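Local coordinates for glycoside hydrolase family 81 (Clostridium thermocellum, PDB 6FOP), which probably hydrolyses beta-1,3-glucans such as laminarin, as a family 81 glycoside hydrolase that takes part in beta-1,3-glucan degradation by the cellulosome, at residues Y234-S239 with A668-Y673; I79-A84 with S544-H549; Y323-A328 with I362-R367; G140-I145 with C192-G197; D109-A114 with T126-S131. All blocks are in the same frame, centred on the assembly; numbering follows the deposited sequence.

Interaction 1: residues Y234-S239 with A668-Y673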
# COMPACT_ATOMS: atom_id res chain seq x y z
N TYR A 234 17.78 0.16 4.00
CA TYR A 234 17.74 -0.59 5.24
C TYR A 234 19.14 -0.57 5.82
O TYR A 234 20.11 -0.97 5.15
CB TYR A 234 17.33 -2.04 4.96
CG TYR A 234 17.50 -3.01 6.11
CD1 TYR A 234 16.97 -2.77 7.38
CD2 TYR A 234 18.23 -4.19 5.93
CE1 TYR A 234 17.11 -3.70 8.42
CE2 TYR A 234 18.37 -5.12 6.94
CZ TYR A 234 17.84 -4.86 8.19
OH TYR A 234 18.00 -5.84 9.16
N ASN A 235 19.26 -0.10 7.06
CA ASN A 235 20.50 -0.13 7.81
C ASN A 235 20.46 -1.30 8.77
O ASN A 235 19.79 -1.25 9.79
CB ASN A 235 20.71 1.18 8.56
CG ASN A 235 22.07 1.26 9.20
OD1 ASN A 235 22.60 0.26 9.68
ND2 ASN A 235 22.66 2.45 9.22
N GLU A 236 21.18 -2.35 8.42
CA GLU A 236 21.12 -3.59 9.20
C GLU A 236 21.68 -3.42 10.61
O GLU A 236 21.16 -4.03 11.55
CB GLU A 236 21.84 -4.73 8.49
CG GLU A 236 21.61 -6.10 9.16
CD GLU A 236 22.32 -7.19 8.42
OE1 GLU A 236 22.87 -6.92 7.33
OE2 GLU A 236 22.37 -8.32 8.92
N THR A 237 22.73 -2.63 10.74
CA THR A 237 23.34 -2.37 12.02
C THR A 237 22.38 -1.65 12.96
O THR A 237 22.23 -2.05 14.11
CB THR A 237 24.64 -1.55 11.83
OG1 THR A 237 25.55 -2.31 11.00
CG2 THR A 237 25.29 -1.26 13.17
N GLU A 238 21.67 -0.65 12.43
CA GLU A 238 20.76 0.19 13.23
C GLU A 238 19.30 -0.29 13.27
O GLU A 238 18.50 0.25 14.03
CB GLU A 238 20.86 1.66 12.77
CG GLU A 238 22.26 2.22 13.01
CD GLU A 238 22.41 3.74 12.86
OE1 GLU A 238 21.41 4.48 12.73
OE2 GLU A 238 23.57 4.20 12.90
N SER A 239 18.96 -1.29 12.46
CA SER A 239 17.59 -1.78 12.35
C SER A 239 16.61 -0.65 11.99
O SER A 239 15.53 -0.56 12.56
CB SER A 239 17.15 -2.54 13.61
OG SER A 239 16.06 -3.41 13.33
N ALA A 668 17.59 -5.29 16.87
CA ALA A 668 18.75 -6.16 16.68
C ALA A 668 19.37 -5.91 15.33
O ALA A 668 18.69 -5.46 14.39
CB ALA A 668 18.38 -7.63 16.81
N ASP A 669 20.66 -6.25 15.23
CA ASP A 669 21.45 -6.06 14.02
C ASP A 669 21.37 -7.22 13.02
O ASP A 669 22.38 -7.67 12.45
CB ASP A 669 22.91 -5.70 14.36
CG ASP A 669 23.66 -6.81 15.08
OD1 ASP A 669 23.07 -7.87 15.42
OD2 ASP A 669 24.85 -6.57 15.35
N THR A 670 20.15 -7.71 12.79
CA THR A 670 19.90 -8.81 11.87
C THR A 670 18.48 -8.67 11.31
O THR A 670 17.65 -8.04 11.95
CB THR A 670 20.14 -10.18 12.58
OG1 THR A 670 20.43 -11.18 11.63
CG2 THR A 670 18.95 -10.57 13.43
N PRO A 671 18.18 -9.28 10.14
CA PRO A 671 16.84 -9.03 9.58
C PRO A 671 15.74 -9.91 10.16
O PRO A 671 14.60 -9.49 10.18
CB PRO A 671 16.98 -9.31 8.09
CG PRO A 671 18.36 -9.80 7.87
CD PRO A 671 19.16 -9.71 9.12
N LEU A 672 16.06 -11.13 10.63
CA LEU A 672 15.03 -12.08 11.04
C LEU A 672 15.17 -12.32 12.54
O LEU A 672 16.02 -13.09 13.00
CB LEU A 672 15.12 -13.37 10.24
CG LEU A 672 15.11 -13.23 8.71
CD1 LEU A 672 15.23 -14.61 8.07
CD2 LEU A 672 13.89 -12.49 8.23
N TYR A 673 14.35 -11.63 13.31
CA TYR A 673 14.33 -11.74 14.76
C TYR A 673 12.98 -11.28 15.28
O TYR A 673 12.21 -10.66 14.56
CB TYR A 673 15.44 -10.92 15.41
CG TYR A 673 15.25 -9.41 15.33
CD1 TYR A 673 15.65 -8.69 14.20
CD2 TYR A 673 14.74 -8.71 16.41
CE1 TYR A 673 15.49 -7.31 14.15
CE2 TYR A 673 14.58 -7.34 16.38
CZ TYR A 673 14.98 -6.64 15.26
OH TYR A 673 14.84 -5.27 15.29
O HOH W 1 18.37 -4.81 11.55
O HOH W 2 22.87 -10.42 10.64

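Interaction 2: residues I79-A84 with S544-H549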
# COMPACT_ATOMS: atom_id res chain seq x y z
N ILE A 79 -20.82 5.16 10.48
CA ILE A 79 -20.12 4.05 9.84
C ILE A 79 -19.04 4.50 8.87
O ILE A 79 -18.20 3.69 8.49
CB ILE A 79 -21.13 3.11 9.12
CG1 ILE A 79 -20.55 1.68 9.01
CG2 ILE A 79 -21.57 3.67 7.78
CD1 ILE A 79 -21.54 0.60 8.65
N ALA A 80 -19.07 5.75 8.44
CA ALA A 80 -18.13 6.24 7.44
C ALA A 80 -17.87 7.73 7.65
O ALA A 80 -18.72 8.47 8.15
CB ALA A 80 -18.69 6.03 6.05
N TYR A 81 -16.68 8.15 7.25
CA TYR A 81 -16.34 9.56 7.24
C TYR A 81 -15.85 9.90 5.86
O TYR A 81 -15.08 9.15 5.28
CB TYR A 81 -15.29 9.86 8.29
CG TYR A 81 -15.16 11.34 8.62
CD1 TYR A 81 -16.20 12.01 9.25
CD2 TYR A 81 -14.04 12.07 8.28
CE1 TYR A 81 -16.10 13.36 9.55
CE2 TYR A 81 -13.92 13.41 8.60
CZ TYR A 81 -14.97 14.06 9.22
OH TYR A 81 -14.87 15.40 9.53
N PHE A 82 -16.31 11.04 5.34
CA PHE A 82 -16.18 11.39 3.92
C PHE A 82 -15.31 12.61 3.66
O PHE A 82 -15.37 13.61 4.39
CB PHE A 82 -17.56 11.65 3.33
CG PHE A 82 -18.51 10.49 3.46
CD1 PHE A 82 -18.52 9.45 2.54
CD2 PHE A 82 -19.46 10.48 4.47
CE1 PHE A 82 -19.42 8.39 2.66
CE2 PHE A 82 -20.35 9.43 4.60
CZ PHE A 82 -20.33 8.39 3.69
N GLY A 83 -14.49 12.50 2.62
CA GLY A 83 -13.78 13.63 2.02
C GLY A 83 -13.94 13.55 0.52
O GLY A 83 -12.96 13.36 -0.22
N ALA A 84 -15.17 13.69 0.07
CA ALA A 84 -15.50 13.50 -1.34
C ALA A 84 -14.96 14.63 -2.20
O ALA A 84 -14.95 15.81 -1.81
CB ALA A 84 -17.01 13.44 -1.55
N SER A 544 -12.15 11.18 12.75
CA SER A 544 -13.05 12.23 13.24
C SER A 544 -13.77 11.80 14.52
O SER A 544 -14.14 10.63 14.65
CB SER A 544 -14.14 12.50 12.19
OG SER A 544 -15.09 13.44 12.70
N PRO A 545 -14.02 12.73 15.45
CA PRO A 545 -14.86 12.37 16.59
C PRO A 545 -16.25 11.86 16.20
O PRO A 545 -16.87 11.13 16.98
CB PRO A 545 -14.96 13.69 17.36
CG PRO A 545 -13.74 14.45 17.00
CD PRO A 545 -13.44 14.09 15.59
N SER A 546 -16.75 12.25 15.02
CA SER A 546 -18.05 11.82 14.56
C SER A 546 -18.04 10.41 13.97
O SER A 546 -19.09 9.85 13.78
CB SER A 546 -18.61 12.78 13.53
OG SER A 546 -17.84 12.78 12.36
N TYR A 547 -16.85 9.87 13.66
CA TYR A 547 -16.74 8.50 13.19
C TYR A 547 -16.93 7.60 14.41
O TYR A 547 -16.32 7.81 15.46
CB TYR A 547 -15.39 8.29 12.50
CG TYR A 547 -15.15 6.88 12.00
CD1 TYR A 547 -15.90 6.36 10.99
CD2 TYR A 547 -14.15 6.09 12.55
CE1 TYR A 547 -15.69 5.09 10.50
CE2 TYR A 547 -13.92 4.80 12.09
CZ TYR A 547 -14.69 4.31 11.07
OH TYR A 547 -14.52 3.05 10.60
N GLY A 548 -17.79 6.61 14.27
CA GLY A 548 -18.26 5.83 15.42
C GLY A 548 -17.48 4.58 15.82
O GLY A 548 -18.04 3.70 16.47
N HIS A 549 -16.22 4.50 15.44
CA HIS A 549 -15.42 3.29 15.63
C HIS A 549 -13.98 3.66 15.90
O HIS A 549 -13.53 4.74 15.49
CB HIS A 549 -15.53 2.40 14.37
CG HIS A 549 -16.93 2.16 13.91
ND1 HIS A 549 -17.70 1.13 14.40
CD2 HIS A 549 -17.74 2.88 13.10
CE1 HIS A 549 -18.91 1.19 13.88
NE2 HIS A 549 -18.96 2.25 13.09

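Interaction 3: residues Y323-A328 with I362-R367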
# COMPACT_ATOMS: atom_id res chain seq x y z
N TYR A 323 -3.46 -32.33 15.25
CA TYR A 323 -3.93 -31.26 14.37
C TYR A 323 -3.13 -31.20 13.06
O TYR A 323 -3.70 -30.99 12.00
CB TYR A 323 -3.92 -29.88 15.07
CG TYR A 323 -4.63 -29.81 16.40
CD1 TYR A 323 -5.65 -30.67 16.73
CD2 TYR A 323 -4.25 -28.88 17.35
CE1 TYR A 323 -6.27 -30.60 17.98
CE2 TYR A 323 -4.84 -28.80 18.59
CZ TYR A 323 -5.83 -29.70 18.93
OH TYR A 323 -6.42 -29.60 20.17
N ILE A 324 -1.83 -31.41 13.17
CA ILE A 324 -0.96 -31.48 11.98
C ILE A 324 -1.37 -32.65 11.08
O ILE A 324 -1.49 -32.49 9.88
CB ILE A 324 0.51 -31.51 12.38
CG1 ILE A 324 0.95 -30.12 12.86
CG2 ILE A 324 1.40 -32.03 11.26
CD1 ILE A 324 1.02 -29.05 11.76
N ASN A 325 -1.63 -33.82 11.68
CA ASN A 325 -2.10 -34.96 10.88
C ASN A 325 -3.45 -34.71 10.24
O ASN A 325 -3.69 -35.14 9.10
CB ASN A 325 -2.14 -36.24 11.73
CG ASN A 325 -0.75 -36.80 11.97
OD1 ASN A 325 0.16 -36.64 11.16
ND2 ASN A 325 -0.60 -37.49 13.08
N GLU A 326 -4.34 -34.03 10.95
CA GLU A 326 -5.65 -33.71 10.39
C GLU A 326 -5.47 -32.80 9.16
O GLU A 326 -6.11 -33.02 8.13
CB GLU A 326 -6.55 -33.07 11.47
CG GLU A 326 -6.98 -34.08 12.54
CD GLU A 326 -7.62 -33.50 13.79
OE1 GLU A 326 -7.72 -32.27 13.93
OE2 GLU A 326 -8.04 -34.32 14.68
N LEU A 327 -4.60 -31.81 9.26
CA LEU A 327 -4.34 -30.94 8.13
C LEU A 327 -3.66 -31.69 6.99
O LEU A 327 -3.95 -31.44 5.82
CB LEU A 327 -3.50 -29.74 8.57
CG LEU A 327 -3.15 -28.75 7.46
CD1 LEU A 327 -4.38 -28.10 6.84
CD2 LEU A 327 -2.20 -27.72 8.01
N ALA A 328 -2.73 -32.59 7.32
CA ALA A 328 -2.03 -33.34 6.28
C ALA A 328 -2.98 -34.14 5.40
O ALA A 328 -2.73 -34.28 4.20
CB ALA A 328 -0.94 -34.21 6.88
N ILE A 362 7.51 -36.10 10.03
CA ILE A 362 8.11 -36.10 8.71
C ILE A 362 7.07 -36.44 7.65
O ILE A 362 7.08 -35.86 6.57
CB ILE A 362 9.33 -37.05 8.64
CG1 ILE A 362 10.40 -36.60 9.66
CG2 ILE A 362 9.88 -37.13 7.23
CD1 ILE A 362 10.88 -35.18 9.55
N SER A 363 6.13 -37.33 7.96
CA SER A 363 5.07 -37.67 7.00
C SER A 363 4.28 -36.42 6.61
O SER A 363 4.02 -36.15 5.43
CB SER A 363 4.10 -38.68 7.62
OG SER A 363 3.03 -38.94 6.73
N ALA A 364 3.90 -35.66 7.62
CA ALA A 364 3.10 -34.44 7.35
C ALA A 364 3.97 -33.39 6.66
O ALA A 364 3.53 -32.76 5.69
CB ALA A 364 2.52 -33.89 8.64
N LYS A 365 5.19 -33.17 7.16
CA LYS A 365 6.16 -32.27 6.49
C LYS A 365 6.27 -32.59 5.02
O LYS A 365 6.18 -31.69 4.17
CB LYS A 365 7.55 -32.34 7.15
CG LYS A 365 8.67 -31.65 6.38
CD LYS A 365 10.02 -32.27 6.64
CE LYS A 365 11.12 -31.51 5.91
NZ LYS A 365 12.43 -32.17 6.17
N ASP A 366 6.51 -33.86 4.71
CA ASP A 366 6.68 -34.27 3.33
C ASP A 366 5.42 -34.01 2.49
O ASP A 366 5.52 -33.59 1.32
CB ASP A 366 7.06 -35.75 3.25
CG ASP A 366 8.48 -36.04 3.71
OD1 ASP A 366 9.30 -35.13 3.92
OD2 ASP A 366 8.76 -37.26 3.87
N ARG A 367 4.23 -34.25 3.07
CA ARG A 367 3.00 -34.00 2.33
C ARG A 367 2.85 -32.49 2.01
O ARG A 367 2.48 -32.10 0.92
CB ARG A 367 1.78 -34.50 3.10
CG ARG A 367 1.65 -36.01 3.01
CD ARG A 367 0.22 -36.51 3.13
NE ARG A 367 -0.73 -35.85 2.22
CZ ARG A 367 -2.00 -36.24 2.05
NH1 ARG A 367 -2.50 -37.31 2.70
NH2 ARG A 367 -2.78 -35.56 1.23

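Interaction 4: residues G140-I145 with C192-G197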
# COMPACT_ATOMS: atom_id res chain seq x y z
N GLY A 140 -2.82 27.09 -27.51
CA GLY A 140 -3.95 27.43 -28.35
C GLY A 140 -4.97 28.33 -27.73
O GLY A 140 -6.00 28.59 -28.35
N GLY A 141 -4.70 28.83 -26.52
CA GLY A 141 -5.62 29.70 -25.83
C GLY A 141 -5.31 29.88 -24.37
O GLY A 141 -4.27 29.45 -23.87
N ASN A 142 -6.27 30.47 -23.68
CA ASN A 142 -6.07 30.96 -22.33
C ASN A 142 -6.76 30.09 -21.28
O ASN A 142 -7.80 29.49 -21.55
CB ASN A 142 -6.64 32.36 -22.23
CG ASN A 142 -5.80 33.38 -22.95
OD1 ASN A 142 -4.57 33.33 -22.90
ND2 ASN A 142 -6.45 34.32 -23.60
N PRO A 143 -6.23 30.09 -20.05
CA PRO A 143 -6.96 29.46 -18.94
C PRO A 143 -8.28 30.14 -18.72
O PRO A 143 -8.32 31.37 -18.59
CB PRO A 143 -6.04 29.68 -17.74
CG PRO A 143 -4.69 29.89 -18.34
CD PRO A 143 -4.97 30.67 -19.59
N ARG A 144 -9.35 29.35 -18.71
CA ARG A 144 -10.69 29.84 -18.45
C ARG A 144 -11.13 29.13 -17.19
O ARG A 144 -11.38 27.93 -17.22
CB ARG A 144 -11.61 29.50 -19.64
CG ARG A 144 -13.05 29.99 -19.49
CD ARG A 144 -13.85 29.66 -20.75
NE ARG A 144 -13.97 28.22 -20.99
CZ ARG A 144 -14.88 27.42 -20.45
NH1 ARG A 144 -15.82 27.89 -19.61
NH2 ARG A 144 -14.91 26.12 -20.75
N ILE A 145 -11.11 29.86 -16.07
CA ILE A 145 -11.37 29.30 -14.75
C ILE A 145 -12.84 29.46 -14.41
O ILE A 145 -13.32 30.57 -14.06
CB ILE A 145 -10.46 29.93 -13.67
CG1 ILE A 145 -9.00 30.02 -14.16
CG2 ILE A 145 -10.59 29.15 -12.35
CD1 ILE A 145 -8.35 28.72 -14.58
N CYS A 192 -7.66 34.04 -17.74
CA CYS A 192 -6.32 34.58 -17.61
C CYS A 192 -5.81 34.89 -19.01
O CYS A 192 -5.62 33.97 -19.81
CB CYS A 192 -5.41 33.57 -16.93
SG CYS A 192 -3.74 34.18 -16.72
N ILE A 193 -5.60 36.18 -19.29
CA ILE A 193 -5.09 36.58 -20.60
C ILE A 193 -3.58 36.46 -20.54
O ILE A 193 -2.89 37.31 -19.98
CB ILE A 193 -5.53 38.00 -20.98
CG1 ILE A 193 -7.04 38.17 -20.82
CG2 ILE A 193 -5.07 38.33 -22.39
CD1 ILE A 193 -7.88 37.22 -21.63
N LEU A 194 -3.08 35.38 -21.10
CA LEU A 194 -1.66 35.10 -21.06
C LEU A 194 -0.87 36.05 -21.95
O LEU A 194 -1.33 36.41 -23.02
CB LEU A 194 -1.38 33.67 -21.53
CG LEU A 194 -1.96 32.53 -20.70
CD1 LEU A 194 -1.85 31.24 -21.51
CD2 LEU A 194 -1.22 32.45 -19.37
N PRO A 195 0.32 36.47 -21.51
CA PRO A 195 1.18 37.23 -22.43
C PRO A 195 1.75 36.36 -23.52
O PRO A 195 1.90 35.16 -23.33
CB PRO A 195 2.30 37.73 -21.52
CG PRO A 195 2.21 36.97 -20.28
CD PRO A 195 1.00 36.13 -20.25
N ALA A 196 2.12 36.98 -24.64
CA ALA A 196 2.71 36.23 -25.75
C ALA A 196 3.94 35.48 -25.28
O ALA A 196 4.81 36.05 -24.63
CB ALA A 196 3.07 37.16 -26.88
N GLY A 197 3.97 34.19 -25.59
CA GLY A 197 5.14 33.38 -25.28
C GLY A 197 5.20 32.76 -23.90
O GLY A 197 6.13 32.02 -23.64
O HOH W 3 -3.50 35.59 -24.43

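Interaction 5: residues D109-A114 with T126-S131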
# COMPACT_ATOMS: atom_id res chain seq x y z
N ASP A 109 6.51 8.90 -8.95
CA ASP A 109 6.20 8.15 -7.73
C ASP A 109 5.07 8.75 -6.91
O ASP A 109 4.43 8.04 -6.14
CB ASP A 109 7.47 7.97 -6.88
CG ASP A 109 8.52 7.03 -7.54
OD1 ASP A 109 8.27 6.45 -8.60
OD2 ASP A 109 9.59 6.92 -6.97
N PHE A 110 4.84 10.06 -7.06
CA PHE A 110 3.71 10.73 -6.41
C PHE A 110 3.17 11.92 -7.21
O PHE A 110 2.59 12.85 -6.63
CB PHE A 110 4.01 11.08 -4.92
CG PHE A 110 5.35 11.68 -4.62
CD1 PHE A 110 6.48 10.86 -4.43
CD2 PHE A 110 5.48 13.04 -4.33
CE1 PHE A 110 7.70 11.39 -4.06
CE2 PHE A 110 6.71 13.57 -3.97
CZ PHE A 110 7.83 12.75 -3.86
N ALA A 111 3.23 11.81 -8.53
CA ALA A 111 2.63 12.81 -9.40
C ALA A 111 2.22 12.17 -10.71
O ALA A 111 2.70 11.09 -11.09
CB ALA A 111 3.56 14.01 -9.61
N VAL A 112 1.38 12.89 -11.45
CA VAL A 112 0.96 12.50 -12.80
C VAL A 112 0.86 13.75 -13.67
O VAL A 112 0.36 14.78 -13.21
CB VAL A 112 -0.39 11.73 -12.79
CG1 VAL A 112 -1.50 12.51 -12.11
CG2 VAL A 112 -0.81 11.29 -14.18
N ASP A 113 1.32 13.64 -14.90
CA ASP A 113 1.06 14.63 -15.94
C ASP A 113 0.01 14.03 -16.87
O ASP A 113 0.20 12.91 -17.35
CB ASP A 113 2.30 14.90 -16.79
CG ASP A 113 3.46 15.50 -16.02
OD1 ASP A 113 3.29 16.06 -14.92
OD2 ASP A 113 4.60 15.40 -16.55
N ALA A 114 -1.06 14.78 -17.12
CA ALA A 114 -2.11 14.36 -18.06
C ALA A 114 -2.36 15.45 -19.09
O ALA A 114 -2.23 16.63 -18.78
CB ALA A 114 -3.40 14.03 -17.31
N THR A 126 -0.33 18.86 -14.25
CA THR A 126 0.44 18.07 -13.30
C THR A 126 -0.29 18.10 -11.96
O THR A 126 -0.48 19.18 -11.37
CB THR A 126 1.86 18.63 -13.12
OG1 THR A 126 2.52 18.62 -14.38
CG2 THR A 126 2.69 17.82 -12.12
N LEU A 127 -0.68 16.91 -11.52
CA LEU A 127 -1.40 16.66 -10.26
C LEU A 127 -0.44 15.90 -9.35
O LEU A 127 0.23 14.96 -9.80
CB LEU A 127 -2.64 15.85 -10.51
CG LEU A 127 -3.49 16.26 -11.70
CD1 LEU A 127 -4.69 15.33 -11.82
CD2 LEU A 127 -3.90 17.73 -11.66
N MET A 128 -0.33 16.35 -8.09
CA MET A 128 0.68 15.79 -7.20
C MET A 128 0.12 15.49 -5.82
O MET A 128 -0.50 16.35 -5.18
CB MET A 128 1.86 16.73 -7.10
CG MET A 128 2.92 16.33 -6.09
SD MET A 128 4.32 17.39 -6.35
CE MET A 128 5.22 17.14 -4.86
N LYS A 129 0.37 14.26 -5.38
CA LYS A 129 0.04 13.82 -4.03
C LYS A 129 1.09 14.45 -3.12
O LYS A 129 2.29 14.31 -3.38
CB LYS A 129 0.08 12.32 -3.96
CG LYS A 129 -0.11 11.74 -2.56
CD LYS A 129 -0.42 10.25 -2.59
CE LYS A 129 -1.76 9.92 -3.19
NZ LYS A 129 -2.93 10.50 -2.46
N GLY A 130 0.66 15.12 -2.07
CA GLY A 130 1.57 15.83 -1.21
C GLY A 130 1.96 17.22 -1.69
O GLY A 130 2.95 17.77 -1.20
N SER A 131 1.18 17.82 -2.58
CA SER A 131 1.42 19.21 -2.98
C SER A 131 0.15 20.00 -2.78
O SER A 131 -0.91 19.57 -3.19
CB SER A 131 1.82 19.34 -4.44
OG SER A 131 2.09 20.69 -4.76

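Interaction 1: residues Y234-S239 with A668-Y673
E236 and D669 meet mainly through their backbones: CA of D669 lies 3.2 Å from O of E236 in a CA-H...O contact. E236 belongs to the turn that joins strands 223-235 and 240-251 into a hairpin, while D669 is the centre of an inverse gamma turn, so two bends of the chain are pressed together. In E236, CG is anti to the backbone N (chi1 -170°) and the chain stays extended beyond it. The E236 side chain runs obliquely across that of P671, with OE2 of E236 3.5 Å from CD of P671. A water links OE2 of E236 to OG1 of T670. A second water, 2.6 Å from OH of Y234, is also 2.9 Å from O of E236 and from O of A668, so it bridges the segments. S239 closes the other end of the contact. Its CB is 3.4 Å from O of A668, and its OG, hydrogen-bonded to O of Y302, lies in the plane of the Y673 ring 3.0 Å from OH of Y673. CB of A668 sits over the centre of that same ring. Around this hydrated joint, Y234 and P671 pack on R517 of helix 514-534, and A668 and D669 lean on V696 of strand 694-697.

Interaction 2: residues I79-A84 with S544-H549
CG of Y81 and OG of S544 both stand anti to their backbone N (chi1 -163° and 175°), and with CB of S544 pointing across the contact the serine comes to lie on the tyrosine ring. The S544 side belongs to a type I beta turn, S544 to Y547. This turn packs against strand 80-82, an outermost strand of a small antiparallel sheet. CB of S544 is 3.4 Å from the centroid of the Y81 ring and almost on its normal, a CH-pi contact over the face. OG of S544 lies 3.3 Å from CE1 of Y81 and donates to OG of S546 at 2.8 Å. The S546 hydroxyl is hydrogen-bonded in turn to O of G76, tying the turn to the chain just before the strand. Y547 meets the strand with its ring edge, its hydroxyl being bonded to O of Y551. H549 stacks on H562, and its ND1 is hydrogen-bonded to E605; as both partners are nickel ligands, H549 is a second-shell residue of that site. CE1 of Y547 approaches O of I79 to 3.5 Å, and NE2 of H549 presents the imidazole edge to CA of I79 at 3.9 Å.

Interaction 3: residues Y323-A328 with I362-R367
The guanidinium of R367 lies flat against the carbonyl oxygen of A328, which sits over the centre of one face, 3.0 Å from CZ of R367. The same oxygen is 3.2 Å from NE of R367, yet the angles are too poor for hydrogen bonds, since this oxygen approaches from above the plane and not in line with the N-H groups. The chain of R367 is bent at chi3 (52°), which turns NE back toward helix 317-329. Beside this polar contact the two helices touch through two alanines and an isoleucine methyl. Their axes, taken over the two segments, approach to 9.4 Å and cross at 37°. CB of A364 lies 3.9 Å from CB of A328, and CG2 of I324 presses on CB of A364 at 3.4 Å, tighter than usual van der Waals contact. The pair belongs to the helical C-terminal domain, in family 81 an (alpha/alpha)6 barrel. N361 is hydrogen-bonded to both OD1 of N325 and N of A364; helices 339-359 and 646-659 also touch I324. Near the end of helix 317-329, a cationic plane over A328 O would probably offer electrostatic compensation; D332 is a second, weak and long-range partner of R367 through NH2.

Interaction 4: residues G140-I145 with C192-G197
OD1 of N142 is gripped twice, by N of L194 at 3.1 Å and by a water that donates to it at 2.9 Å. The same water donates to O of L194, so the asparagine and the leucine backbone are joined both directly and through solvent. The N-H of L194 points well at its acceptor (165°), although the donor stands 58° above the amide plane. CG of N142 lies anti to the carbonyl carbon (chi1 -72°), over the C192 carbonyl, and this fit is tight, CB of N142 being 3.1 Å from O of C192.

The site is the start of strand 143-147 beside the end of strand 189-193, antiparallel neighbours in a sheet of the N-terminal region, which in this family is a beta-sandwich. N of C192 donates to O of P143 at 2.9 Å. P143 has no N-H to give back to O of C192, which CB of N142 and CD of P143 approach instead, the latter at 3.4 Å. The ring also packs against CB of C192 and, through CD, against CD1 of L194 at 3.7 Å. F201 of strand 200-206 touches both P143 and C192 and belongs to the neighbouring eight-stranded sheet, while N of N142 is hydrogen-bonded to OG of S94.

Past the end of the strand pairing, the side-chain amide of N142 serves as acceptor for N of L194. O of C192, 3.3 Å from OD1 of N142, is also an acceptor, and the two donors to OD1 probably offset this unfavourable closeness.

Interaction 5: residues D109-A114 with T126-S131
Strands 111-118 and 121-128 form a beta hairpin, and at the end far from its connecting turn the short segments run antiparallel at 161° with their axes 4.7 Å apart. V112 and L127 are a hydrogen-bonded pair, each backbone N donating to the other's O at 2.9 Å; A111 with M128 and D113 with T126 are the flanking non-hydrogen-bonded pairs. Beyond the last pair, N of K129 still donates to O of F110. The chain then leaves the hairpin through a type II turn from M128 to S131, with G130 at positive phi.

On one face of the sheet, V112 and L127 lie side by side, CG1 of V112 being 3.9 Å from CB of L127, and L127 continues onto F60 and F62 of strand 59-63. On the other face, CB of A111 meets CB of M128 at 4.1 Å, and these two residues pack on T228 and V225 of strand 223-235. In F110, CG falls between the backbone N and the carbonyl carbon (chi1 44°). Its ring lies alongside the extended M128 chain and receives the methyl at its edge, CE2 of F110 being 4.0 Å from CE of M128. The bent chain of K129 leads away to a buried polar cluster, where NZ bonds to O of A55 and makes a salt bridge with E474, and the lysine forms a cation-pi contact with W40.

D113 and T126 add a side-chain bond across the strands: OG1 of T126 donates to OD1 of D113 at 2.7 Å, from about 50° above the carboxylate plane.

None of the five contacts touches another. Interactions 4 and 5 lie in the N-terminal beta-sheet region, their centres 23 Å apart and their nearest atoms about 12 Å. Interaction 2 comes within about 11 Å of interaction 5 and, as a closure over more than 450 residues, joins that region to the loops of the helical domain. It is also beside the nickel ion, about 4 Å from the H549 side chain. Interaction 1, whose segments alternate with those of interaction 2 along the chain, ties the 223-251 hairpin to the C-terminal strands. Interaction 3 is local to two helices and lies on the far side of the chain's centre from interaction 4, centres 73 Å apart.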